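2-hydroxyisocaproyl-CoA dehydratase activator (Clostridium difficile, PDB 4EHU) transfers one electron to (R)-2-hydroxyisocaproyl-CoA dehydratase with concomitant ATP hydrolysis, activating that enzyme for the reductive branch of L-leucine fermentation. Local coordinates at residues 14-19 and 244-249; 24-29 and 44-49. One frame throughout, in Å; residues are numbered along the deposited sequence.

Overall arrangement
Contacts 1 and 2 share one sheet. Strand 13-19, which carries contact 1, pairs antiparallel with strand 23-30, which carries contact 2. Gly15 N lies 2.9 Å from Glu28 O between them, a probable hydrogen bond. Helix 243-261 packs on strand 13-19 in contact 1, and helix 38-50 packs on strand 23-30 in contact 2, with the sheet between the two helices. Contact 1 is core: its touching residues are all buried and apolar packing joins the segments, while the end of Lys14 turns to the nucleotide. Contact 2 lies on strand 23-30, an edge strand of the sheet within this chain. It pairs a small buried apolar patch with charged side chains near the surface.

Contact 1 (14-19 and 244-249); sequences KGVILK and GALGAA. With ANP (phosphoaminophosphonic acid-adenylate ester), chain D.
Val16 and Ala245 meet in the tightest part of this contact. Val16 CG2 lies 3.7 Å from Ala245 CB and also rests against the backbone N of Leu246. CG1 of the same valine is anti to the backbone N (chi1 168°). Val16 CG1 lies 4.2 Å from Ala249 CB. The valine therefore spans one turn of helix 243-261. The methyl of Ala245 also touches the backbone of the strand, with Lys14 O 3.7 Å from Ala245 CB. The small alanines let the helix come close, and the two short axes approach to 7.0 Å.

The leucine tips pack more loosely, with Leu18 CD1 4.2 Å from Leu246 CD1. Leu18 CB meets Ala249 CB at 3.9 Å, and Leu18 CD2 rests on the Ala249 carbonyl. This looser side is still buried; Leu246 also touches Phe89 and Ile90 of helix 79-90.

Lys14 behaves differently. Its CB faces the helix, but the chain bends at chi2 (76°) and chi3 (70°), which turn CD and CE away. At the chain end, Lys14 NZ donates hydrogen bonds to O2B and O1A of ANP, each 2.8 Å long, and another to Ala12 O. The lysine would offset phosphate charge. ATP-binding residues Ser10 to Lys14 run into strand 13-19. With the 3-2-1-4-5 mixed sheet backed by helix 243-261, they form the phosphate-binding hairpin of the actin-like ATPase fold.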
ATOM      1  N   LYS A  14      -7.087  12.261 -20.620  1.00 23.21           N
ATOM      2  CA  LYS A  14      -8.158  11.900 -21.537  1.00 24.98           C
ATOM      3  C   LYS A  14      -8.823  13.146 -22.086  1.00 24.10           C
ATOM      4  O   LYS A  14      -9.018  14.121 -21.357  1.00 25.57           O
ATOM      5  CB  LYS A  14      -9.210  11.048 -20.825  1.00 22.64           C
ATOM      6  CG  LYS A  14      -8.781   9.605 -20.546  1.00 21.26           C
ATOM      7  CD  LYS A  14      -7.793   9.487 -19.352  1.00 20.45           C
ATOM      8  CE  LYS A  14      -8.476   9.787 -18.013  1.00 19.97           C
ATOM      9  NZ  LYS A  14      -7.627   9.457 -16.819  1.00 22.26           N
ATOM     10  N   GLY A  15      -9.170  13.121 -23.372  1.00 25.03           N
ATOM     11  CA  GLY A  15      -9.831  14.251 -24.010  1.00 25.07           C
ATOM     12  C   GLY A  15     -10.962  13.814 -24.924  1.00 27.65           C
ATOM     13  O   GLY A  15     -10.895  12.756 -25.546  1.00 29.96           O
ATOM     14  N   VAL A  16     -12.002  14.635 -25.004  1.00 25.72           N
ATOM     15  CA  VAL A  16     -13.124  14.392 -25.909  1.00 26.50           C
ATOM     16  C   VAL A  16     -13.493  15.710 -26.566  1.00 28.33           C
ATOM     17  O   VAL A  16     -13.530  16.733 -25.882  1.00 28.38           O
ATOM     18  CB  VAL A  16     -14.365  13.884 -25.143  1.00 24.33           C
ATOM     19  CG1 VAL A  16     -15.590  13.923 -26.031  1.00 26.81           C
ATOM     20  CG2 VAL A  16     -14.120  12.444 -24.602  1.00 22.98           C
ATOM     21  N   ILE A  17     -13.727  15.688 -27.881  1.00 25.58           N
ATOM     22  CA  ILE A  17     -14.388  16.800 -28.555  1.00 26.63           C
ATOM     23  C   ILE A  17     -15.802  16.352 -28.891  1.00 29.58           C
ATOM     24  O   ILE A  17     -16.007  15.300 -29.512  1.00 30.65           O
ATOM     25  CB  ILE A  17     -13.661  17.239 -29.852  1.00 31.96           C
ATOM     26  CG1 ILE A  17     -12.275  17.798 -29.521  1.00 47.52           C
ATOM     27  CG2 ILE A  17     -14.495  18.296 -30.592  1.00 32.26           C
ATOM     28  CD1 ILE A  17     -11.492  18.284 -30.723  1.00 53.61           C
ATOM     29  N   LEU A  18     -16.770  17.150 -28.462  1.00 30.70           N
ATOM     30  CA  LEU A  18     -18.187  16.833 -28.615  1.00 30.70           C
ATOM     31  C   LEU A  18     -18.833  17.867 -29.531  1.00 29.15           C
ATOM     32  O   LEU A  18     -18.606  19.070 -29.383  1.00 30.51           O
ATOM     33  CB  LEU A  18     -18.858  16.866 -27.242  1.00 26.81           C
ATOM     34  CG  LEU A  18     -20.325  16.469 -27.107  1.00 31.31           C
ATOM     35  CD1 LEU A  18     -20.509  14.964 -27.307  1.00 27.65           C
ATOM     36  CD2 LEU A  18     -20.815  16.871 -25.726  1.00 25.77           C
ATOM     37  N   LYS A  19     -19.634  17.395 -30.478  1.00 31.41           N
ATOM     38  CA  LYS A  19     -20.290  18.273 -31.442  1.00 33.56           C
ATOM     39  C   LYS A  19     -21.752  18.450 -31.056  1.00 32.51           C
ATOM     40  O   LYS A  19     -22.480  17.466 -30.903  1.00 34.38           O
ATOM     41  CB  LYS A  19     -20.196  17.674 -32.847  1.00 38.60           C
ATOM     42  CG  LYS A  19     -20.631  18.627 -33.980  1.00 35.00           C
ATOM     43  CD  LYS A  19     -20.563  17.927 -35.323  1.00 39.03           C
ATOM     44  CE  LYS A  19     -21.057  18.834 -36.439  1.00 55.99           C
ATOM     45  NZ  LYS A  19     -20.932  18.184 -37.776  1.00 65.24           N
ATOM     46  N   GLY A 244     -15.137  10.604 -17.917  1.00 15.96           N
ATOM     47  CA  GLY A 244     -14.860  11.854 -17.212  1.00 18.43           C
ATOM     48  C   GLY A 244     -14.687  12.976 -18.228  1.00 18.95           C
ATOM     49  O   GLY A 244     -15.205  14.089 -18.060  1.00 20.43           O
ATOM     50  N   ALA A 245     -13.928  12.704 -19.278  1.00 18.77           N
ATOM     51  CA  ALA A 245     -13.726  13.701 -20.335  1.00 22.74           C
ATOM     52  C   ALA A 245     -15.028  14.001 -21.070  1.00 21.98           C
ATOM     53  O   ALA A 245     -15.286  15.149 -21.457  1.00 22.12           O
ATOM     54  CB  ALA A 245     -12.660  13.233 -21.313  1.00 24.92           C
ATOM     55  N   LEU A 246     -15.846  12.971 -21.276  1.00 20.85           N
ATOM     56  CA  LEU A 246     -17.152  13.170 -21.897  1.00 21.60           C
ATOM     57  C   LEU A 246     -18.031  14.044 -21.017  1.00 22.32           C
ATOM     58  O   LEU A 246     -18.682  14.967 -21.515  1.00 21.34           O
ATOM     59  CB  LEU A 246     -17.826  11.817 -22.133  1.00 20.96           C
ATOM     60  CG  LEU A 246     -19.235  11.898 -22.696  1.00 20.50           C
ATOM     61  CD1 LEU A 246     -19.232  12.634 -24.036  1.00 23.27           C
ATOM     62  CD2 LEU A 246     -19.763  10.467 -22.873  1.00 22.58           C
ATOM     63  N   GLY A 247     -18.029  13.785 -19.707  1.00 20.01           N
ATOM     64  CA  GLY A 247     -18.826  14.580 -18.793  1.00 20.11           C
ATOM     65  C   GLY A 247     -18.368  16.027 -18.817  1.00 21.81           C
ATOM     66  O   GLY A 247     -19.179  16.950 -18.862  1.00 20.22           O
ATOM     67  N   ALA A 248     -17.060  16.224 -18.809  1.00 19.41           N
ATOM     68  CA  ALA A 248     -16.505  17.579 -18.926  1.00 22.52           C
ATOM     69  C   ALA A 248     -16.968  18.260 -20.228  1.00 25.38           C
ATOM     70  O   ALA A 248     -17.344  19.441 -20.234  1.00 22.01           O
ATOM     71  CB  ALA A 248     -14.968  17.544 -18.848  1.00 21.75           C
ATOM     72  N   ALA A 249     -16.959  17.520 -21.335  1.00 22.60           N
ATOM     73  CA  ALA A 249     -17.358  18.094 -22.629  1.00 23.96           C
ATOM     74  C   ALA A 249     -18.837  18.492 -22.601  1.00 26.78           C
ATOM     75  O   ALA A 249     -19.241  19.461 -23.223  1.00 25.43           O
ATOM     76  CB  ALA A 249     -17.077  17.104 -23.772  1.00 22.24           C
TER
HETATM   77  PG  ANP D 302      -7.296   8.657 -10.905  1.00 18.56           P
HETATM   78  O1G ANP D 302      -6.714  10.017 -10.539  1.00 19.89           O
HETATM   79  O2G ANP D 302      -8.723   8.806 -11.367  1.00 19.33           O
HETATM   80  O3G ANP D 302      -7.136   7.651  -9.833  1.00 20.61           O
HETATM   81  PB  ANP D 302      -6.666   8.194 -13.833  1.00 19.07           P
HETATM   82  O1B ANP D 302      -5.500   8.741 -14.613  1.00 21.23           O
HETATM   83  O2B ANP D 302      -8.031   8.824 -14.116  1.00 17.41           O
HETATM   84  N3B ANP D 302      -6.231   8.168 -12.159  1.00 18.01           N
HETATM   85  PA  ANP D 302      -7.568   5.981 -15.486  1.00 18.79           P
HETATM   86  O1A ANP D 302      -7.114   6.699 -16.708  1.00 19.66           O
HETATM   87  O2A ANP D 302      -9.034   5.898 -15.121  1.00 17.97           O
HETATM   88  O3A ANP D 302      -6.813   6.612 -14.198  1.00 18.26           O
HETATM   89  O5' ANP D 302      -6.993   4.482 -15.420  1.00 18.30           O
HETATM   90  C5' ANP D 302      -5.580   4.251 -15.396  1.00 19.73           C
HETATM   91  C4' ANP D 302      -5.328   2.750 -15.494  1.00 26.26           C
HETATM   92  O4' ANP D 302      -6.218   1.951 -16.260  1.00 22.75           O
HETATM   93  C3' ANP D 302      -3.986   2.075 -15.279  1.00 23.33           C
HETATM   94  O3' ANP D 302      -3.565   2.188 -13.913  1.00 22.02           O
HETATM   95  C2' ANP D 302      -4.258   0.643 -15.755  1.00 25.59           C
HETATM   96  O2' ANP D 302      -4.309  -0.298 -14.668  1.00 25.85           O
HETATM   97  C1' ANP D 302      -5.615   0.669 -16.458  1.00 22.88           C
HETATM   98  N9  ANP D 302      -5.526   0.499 -17.920  1.00 21.97           N
HETATM   99  C8  ANP D 302      -5.110   1.414 -18.820  1.00 23.52           C
HETATM  100  N7  ANP D 302      -5.217   0.929 -20.082  1.00 23.49           N
HETATM  101  C5  ANP D 302      -5.722  -0.324 -19.972  1.00 20.90           C
HETATM  102  C6  ANP D 302      -6.097  -1.392 -20.901  1.00 22.14           C
HETATM  103  N6  ANP D 302      -5.919  -1.207 -22.231  1.00 23.58           N
HETATM  104  N1  ANP D 302      -6.602  -2.540 -20.381  1.00 20.67           N
HETATM  105  C2  ANP D 302      -6.781  -2.724 -19.065  1.00 22.10           C
HETATM  106  N3  ANP D 302      -6.450  -1.792 -18.157  1.00 20.97           N
HETATM  107  C4  ANP D 302      -5.938  -0.599 -18.552  1.00 20.77           C

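Contact 2 (24-29 and 44-49); sequences IVASET and EKLYGK
Lys49 NZ is gripped by two acceptors of strand 23-30. The shorter bond runs from Lys49 NZ to the backbone Ser27 O at 2.7 Å. The donor stands almost straight out from this carbonyl, with a C=O...N angle of 177°. The second acceptor is Glu28 OE1, 2.9 Å from Lys49 NZ. This hydrogen bond is weak, but it is part of a salt bridge. The lysine chain is extended beyond CG, which carries the ammonium from the helix to the strand. It meets the glutamate side chain at about a right angle.

Glu28 CG is anti to the backbone N (chi1 -177°). The chain then bends at chi2 (63°) and brings the carboxylate over Lys45. Here the contact is with the aliphatic part of the lysine. Glu28 OE2 lies 3.0 Å from Lys45 CD, and Glu28 CG is 3.6 Å from Lys45 CB. The charged ends do not touch, with Lys45 NZ 5.2 Å from Glu28 OE2. The opposite charges may still attract at this range.

Beneath these polar groups lies Leu46. Leu46 CD2 touches the backbone of the strand, 3.7 Å from Ser27 C. The same methyl, Leu46 CD2, meets Ala26 CB at 4.0 Å and Glu28 CB at 3.8 Å.

Val25 and Ala26 form a classic beta bulge opposite Ile17. Helix 38-50 runs roughly antiparallel to strand 23-30 here, and Leu46 extends its packing inward onto Ile17 of strand 13-19 and Met4 of strand 2-8.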
ATOM      1  N   ILE A  24     -19.742  12.552 -30.186  1.00 34.10           N
ATOM      2  CA  ILE A  24     -18.304  12.492 -29.967  1.00 32.05           C
ATOM      3  C   ILE A  24     -17.606  12.411 -31.315  1.00 36.97           C
ATOM      4  O   ILE A  24     -17.733  11.409 -32.015  1.00 40.05           O
ATOM      5  CB  ILE A  24     -17.908  11.250 -29.145  1.00 30.73           C
ATOM      6  CG1 ILE A  24     -18.598  11.264 -27.777  1.00 38.50           C
ATOM      7  CG2 ILE A  24     -16.399  11.190 -28.967  1.00 33.00           C
ATOM      8  CD1 ILE A  24     -18.282  10.045 -26.918  1.00 33.08           C
ATOM      9  N   VAL A  25     -16.882  13.463 -31.691  1.00 38.98           N
ATOM     10  CA  VAL A  25     -16.188  13.476 -32.976  1.00 38.78           C
ATOM     11  C   VAL A  25     -14.707  13.140 -32.810  1.00 42.40           C
ATOM     12  O   VAL A  25     -14.002  12.907 -33.791  1.00 44.35           O
ATOM     13  CB  VAL A  25     -16.361  14.825 -33.734  1.00 40.80           C
ATOM     14  CG1 VAL A  25     -17.830  15.048 -34.090  1.00 40.64           C
ATOM     15  CG2 VAL A  25     -15.813  16.005 -32.923  1.00 37.66           C
ATOM     16  N   ALA A  26     -14.240  13.090 -31.565  1.00 43.03           N
ATOM     17  CA  ALA A  26     -12.848  12.753 -31.298  1.00 35.71           C
ATOM     18  C   ALA A  26     -12.642  12.422 -29.828  1.00 43.37           C
ATOM     19  O   ALA A  26     -13.308  12.966 -28.942  1.00 34.43           O
ATOM     20  CB  ALA A  26     -11.923  13.897 -31.714  1.00 38.78           C
ATOM     21  N   SER A  27     -11.719  11.505 -29.574  1.00 45.82           N
ATOM     22  CA  SER A  27     -11.334  11.180 -28.217  1.00 37.81           C
ATOM     23  C   SER A  27      -9.897  10.705 -28.241  1.00 46.64           C
ATOM     24  O   SER A  27      -9.388  10.289 -29.275  1.00 43.42           O
ATOM     25  CB  SER A  27     -12.237  10.099 -27.654  1.00 30.15           C
ATOM     26  OG  SER A  27     -12.054   8.882 -28.364  1.00 43.96           O
ATOM     27  N   GLU A  28      -9.228  10.779 -27.106  1.00 34.48           N
ATOM     28  CA  GLU A  28      -7.830  10.410 -27.073  1.00 43.59           C
ATOM     29  C   GLU A  28      -7.419  10.171 -25.643  1.00 31.56           C
ATOM     30  O   GLU A  28      -7.803  10.917 -24.740  1.00 27.80           O
ATOM     31  CB  GLU A  28      -6.972  11.512 -27.701  1.00 55.08           C
ATOM     32  CG  GLU A  28      -5.489  11.180 -27.786  1.00 78.49           C
ATOM     33  CD  GLU A  28      -5.205   9.988 -28.681  1.00 91.56           C
ATOM     34  OE1 GLU A  28      -6.014   9.720 -29.595  1.00 88.97           O
ATOM     35  OE2 GLU A  28      -4.174   9.316 -28.468  1.00 93.79           O
ATOM     36  N   THR A  29      -6.643   9.115 -25.437  1.00 31.76           N
ATOM     37  CA  THR A  29      -6.076   8.843 -24.134  1.00 31.75           C
ATOM     38  C   THR A  29      -4.571   8.762 -24.298  1.00 30.22           C
ATOM     39  O   THR A  29      -4.077   8.103 -25.213  1.00 35.27           O
ATOM     40  CB  THR A  29      -6.612   7.514 -23.569  1.00 30.34           C
ATOM     41  OG1 THR A  29      -8.042   7.581 -23.482  1.00 31.70           O
ATOM     42  CG2 THR A  29      -6.032   7.217 -22.187  1.00 30.15           C
ATOM     43  N   GLU A  44      -2.916  17.789 -28.959  1.00 54.45           N
ATOM     44  CA  GLU A  44      -2.337  17.636 -30.288  1.00 64.65           C
ATOM     45  C   GLU A  44      -3.102  16.597 -31.093  1.00 58.17           C
ATOM     46  O   GLU A  44      -3.360  16.789 -32.276  1.00 54.32           O
ATOM     47  CB  GLU A  44      -0.874  17.210 -30.195  1.00 77.68           C
ATOM     48  CG  GLU A  44       0.043  18.260 -29.617  1.00 86.63           C
ATOM     49  CD  GLU A  44       1.427  17.714 -29.328  1.00 90.56           C
ATOM     50  OE1 GLU A  44       1.782  16.658 -29.892  1.00 91.51           O
ATOM     51  OE2 GLU A  44       2.156  18.339 -28.531  1.00 90.30           O
ATOM     52  N   LYS A  45      -3.464  15.491 -30.452  1.00 53.49           N
ATOM     53  CA  LYS A  45      -4.107  14.394 -31.160  1.00 60.56           C
ATOM     54  C   LYS A  45      -5.568  14.682 -31.484  1.00 54.62           C
ATOM     55  O   LYS A  45      -6.042  14.325 -32.557  1.00 45.00           O
ATOM     56  CB  LYS A  45      -3.979  13.097 -30.369  1.00 66.94           C
ATOM     57  CG  LYS A  45      -2.550  12.602 -30.283  1.00 80.40           C
ATOM     58  CD  LYS A  45      -2.482  11.089 -30.272  1.00 87.18           C
ATOM     59  CE  LYS A  45      -1.052  10.603 -30.424  1.00 97.07           C
ATOM     60  NZ  LYS A  45      -0.429  11.105 -31.679  1.00107.56           N
ATOM     61  N   LEU A  46      -6.283  15.319 -30.565  1.00 43.01           N
ATOM     62  CA  LEU A  46      -7.654  15.725 -30.846  1.00 44.00           C
ATOM     63  C   LEU A  46      -7.700  16.680 -32.029  1.00 56.95           C
ATOM     64  O   LEU A  46      -8.547  16.537 -32.907  1.00 51.48           O
ATOM     65  CB  LEU A  46      -8.281  16.391 -29.625  1.00 37.11           C
ATOM     66  CG  LEU A  46      -8.378  15.440 -28.433  1.00 36.14           C
ATOM     67  CD1 LEU A  46      -8.808  16.208 -27.200  1.00 36.81           C
ATOM     68  CD2 LEU A  46      -9.331  14.291 -28.726  1.00 32.02           C
ATOM     69  N   TYR A  47      -6.789  17.650 -32.037  1.00 42.51           N
ATOM     70  CA  TYR A  47      -6.719  18.650 -33.096  1.00 47.45           C
ATOM     71  C   TYR A  47      -6.290  18.030 -34.418  1.00 56.59           C
ATOM     72  O   TYR A  47      -6.797  18.399 -35.478  1.00 56.50           O
ATOM     73  CB  TYR A  47      -5.744  19.764 -32.708  1.00 53.48           C
ATOM     74  CG  TYR A  47      -6.244  20.659 -31.595  1.00 53.80           C
ATOM     75  CD1 TYR A  47      -7.583  21.029 -31.518  1.00 47.93           C
ATOM     76  CD2 TYR A  47      -5.380  21.130 -30.619  1.00 55.02           C
ATOM     77  CE1 TYR A  47      -8.041  21.849 -30.500  1.00 46.85           C
ATOM     78  CE2 TYR A  47      -5.829  21.947 -29.596  1.00 55.13           C
ATOM     79  CZ  TYR A  47      -7.159  22.303 -29.540  1.00 50.54           C
ATOM     80  OH  TYR A  47      -7.598  23.121 -28.520  1.00 52.79           O
ATOM     81  N   GLY A  48      -5.352  17.094 -34.355  1.00 60.74           N
ATOM     82  CA  GLY A  48      -4.875  16.417 -35.545  1.00 64.57           C
ATOM     83  C   GLY A  48      -5.973  15.594 -36.191  1.00 72.29           C
ATOM     84  O   GLY A  48      -6.158  15.626 -37.409  1.00 77.22           O
ATOM     85  N   LYS A  49      -6.711  14.861 -35.368  1.00 78.02           N
ATOM     86  CA  LYS A  49      -7.787  14.006 -35.853  1.00 78.55           C
ATOM     87  C   LYS A  49      -8.878  14.821 -36.524  1.00 69.90           C
ATOM     88  O   LYS A  49      -9.358  14.469 -37.600  1.00 62.08           O
ATOM     89  CB  LYS A  49      -8.417  13.226 -34.698  1.00 76.00           C
ATOM     90  CG  LYS A  49      -7.513  12.220 -34.017  1.00 78.62           C
ATOM     91  CD  LYS A  49      -8.312  11.401 -33.020  1.00 79.70           C
ATOM     92  CE  LYS A  49      -7.420  10.626 -32.065  1.00 81.52           C
ATOM     93  NZ  LYS A  49      -8.123   9.426 -31.543  1.00 71.12           N
TER